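Local coordinates for (R)-specific secondary-alkylsulfatase (PDB 4AXH), which hydrolyses (R)-secondary-alkyl sulfates to (S)-alcohols and sulfate with strict inversion of configuration, as a zinc-dependent homodimeric enzyme, at residues A315-L319 with M375-L379. Residues are numbered along the deposited sequence; the frame is centred on the assembly and turned at random.
Sequences AMHNL and MYAFL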
loop_
_atom_site.group_PDB
_atom_site.type_symbol
_atom_site.label_atom_id
_atom_site.label_comp_id
_atom_site.label_asym_id
_atom_site.label_seq_id
_atom_site.Cartn_x
_atom_site.Cartn_y
_atom_site.Cartn_z
ATOM N N ALA A 315 -22.201 -3.537 6.472
ATOM C CA ALA A 315 -21.167 -3.110 7.417
ATOM C C ALA A 315 -20.049 -2.527 6.591
ATOM O O ALA A 315 -19.948 -2.835 5.400
ATOM C CB ALA A 315 -20.636 -4.303 8.213
ATOM N N MET A 316 -19.218 -1.677 7.190
ATOM C CA MET A 316 -18.066 -1.110 6.504
ATOM C C MET A 316 -17.090 -2.255 6.303
ATOM O O MET A 316 -16.907 -3.051 7.224
ATOM C CB MET A 316 -17.412 -0.000 7.351
ATOM C CG MET A 316 -16.326 0.737 6.592
ATOM S SD MET A 316 -15.512 2.040 7.517
ATOM C CE MET A 316 -16.444 3.510 7.001
ATOM N N HIS A 317 -16.520 -2.395 5.097
ATOM C CA HIS A 317 -15.550 -3.475 4.854
ATOM C C HIS A 317 -14.135 -2.945 5.120
ATOM O O HIS A 317 -13.965 -1.764 5.487
ATOM C CB HIS A 317 -15.695 -4.037 3.428
ATOM C CG HIS A 317 -15.425 -5.507 3.267
ATOM N ND1 HIS A 317 -14.347 -6.135 3.906
ATOM C CD2 HIS A 317 -16.061 -6.417 2.487
ATOM C CE1 HIS A 317 -14.373 -7.399 3.506
ATOM N NE2 HIS A 317 -15.380 -7.623 2.648
ATOM N N ASN A 318 -13.119 -3.800 4.972
ATOM C CA ASN A 318 -11.748 -3.371 5.243
ATOM C C ASN A 318 -11.029 -2.846 4.020
ATOM O O ASN A 318 -11.145 -3.428 2.945
ATOM C CB ASN A 318 -10.934 -4.534 5.804
ATOM C CG ASN A 318 -11.234 -4.895 7.234
ATOM O OD1 ASN A 318 -11.047 -4.092 8.198
ATOM N ND2 ASN A 318 -11.592 -6.158 7.415
ATOM N N LEU A 319 -10.233 -1.792 4.199
ATOM C CA LEU A 319 -9.331 -1.307 3.161
ATOM C C LEU A 319 -7.965 -1.967 3.466
ATOM O O LEU A 319 -7.141 -2.152 2.570
ATOM C CB LEU A 319 -9.236 0.236 3.122
ATOM C CG LEU A 319 -10.486 0.926 2.628
ATOM C CD1 LEU A 319 -10.377 2.426 2.779
ATOM C CD2 LEU A 319 -10.839 0.509 1.189
ATOM N N MET A 375 -19.820 6.039 0.947
ATOM C CA MET A 375 -18.981 5.649 2.100
ATOM C C MET A 375 -17.534 5.425 1.695
ATOM O O MET A 375 -16.630 5.916 2.374
ATOM C CB MET A 375 -19.566 4.449 2.831
ATOM C CG MET A 375 -18.685 3.893 3.908
ATOM S SD MET A 375 -19.294 2.411 4.752
ATOM C CE MET A 375 -19.717 1.346 3.428
ATOM N N TYR A 376 -17.321 4.738 0.561
ATOM C CA TYR A 376 -15.985 4.481 0.064
ATOM C C TYR A 376 -15.331 5.698 -0.530
ATOM O O TYR A 376 -14.163 5.961 -0.209
ATOM C CB TYR A 376 -15.924 3.220 -0.827
ATOM C CG TYR A 376 -16.214 1.958 -0.035
ATOM C CD1 TYR A 376 -15.333 1.512 0.950
ATOM C CD2 TYR A 376 -17.418 1.281 -0.187
ATOM C CE1 TYR A 376 -15.638 0.415 1.748
ATOM C CE2 TYR A 376 -17.720 0.166 0.588
ATOM C CZ TYR A 376 -16.821 -0.269 1.552
ATOM O OH TYR A 376 -17.086 -1.384 2.319
ATOM N N ALA A 377 -16.087 6.504 -1.318
ATOM C CA ALA A 377 -15.542 7.735 -1.905
ATOM C C ALA A 377 -15.175 8.701 -0.811
ATOM O O ALA A 377 -14.134 9.354 -0.919
ATOM C CB ALA A 377 -16.524 8.367 -2.868
ATOM N N PHE A 378 -15.954 8.724 0.293
ATOM C CA PHE A 378 -15.655 9.581 1.437
ATOM C C PHE A 378 -14.312 9.178 2.071
ATOM O O PHE A 378 -13.487 10.035 2.405
ATOM C CB PHE A 378 -16.779 9.549 2.487
ATOM C CG PHE A 378 -16.418 10.144 3.818
ATOM C CD1 PHE A 378 -16.321 11.525 3.977
ATOM C CD2 PHE A 378 -16.133 9.327 4.914
ATOM C CE1 PHE A 378 -15.982 12.089 5.223
ATOM C CE2 PHE A 378 -15.758 9.887 6.149
ATOM C CZ PHE A 378 -15.684 11.271 6.292
ATOM N N LEU A 379 -14.106 7.884 2.252
ATOM C CA LEU A 379 -12.884 7.401 2.866
ATOM C C LEU A 379 -11.680 7.880 2.095
ATOM O O LEU A 379 -10.822 8.528 2.680
ATOM C CB LEU A 379 -12.898 5.874 3.053
ATOM C CG LEU A 379 -13.760 5.370 4.187
ATOM C CD1 LEU A 379 -13.982 3.864 4.050
ATOM C CD2 LEU A 379 -13.162 5.724 5.541
HETATM O O HOH W 1 -19.611 -1.936 2.631
#
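Met375 opens the contact on helix 362-388 by laying its thioether against Met316, which belongs to the sulfate-binding loop of the metallo-beta-lactamase fold, between strand 305-307 and helix 330-344. The two methionine chains run at a slant, with Met375 SD 3.9 Å from Met316 CG and 3.8 Å from the terminal Met316 CE. Tyr376 supplies the polar link. With CG anti to its carbonyl carbon (chi1 -66°), its ring extends to the loop backbone, and the amide N of His317, sitting at the ring's edge near its plane, donates to Tyr376 OH at 3.0 Å, bent to 150° at the hydrogen. A water hydrogen-bonded to Tyr376 OH, at 2.6 Å, also lies within hydrogen-bonding reach of Ala315 O, while Trp333 of helix 330-344 stacks on the phenol ring. Leu379, one turn beyond Met375, is apolar again: Leu379 CD1 meets Met316 CE at 3.9 Å. Leu379 CD1 also lies 4.1 Å from Leu319 CD1, of the sulfate site. Helix 420-431 adds Leu420 and Leu424 to this cluster. Helix 362-388 therefore packs against the loop close to the active site, where the His317 ring, about 5 Å from a zinc ion, meets Tyr417 at right angles and makes a weak hydrogen bond through NE2 to the zinc ligand Glu291. On the other ring nitrogen, His317 ND1 accepts the Asn318 N-H at 2.8 Å (N to ND1), almost within the imidazole plane.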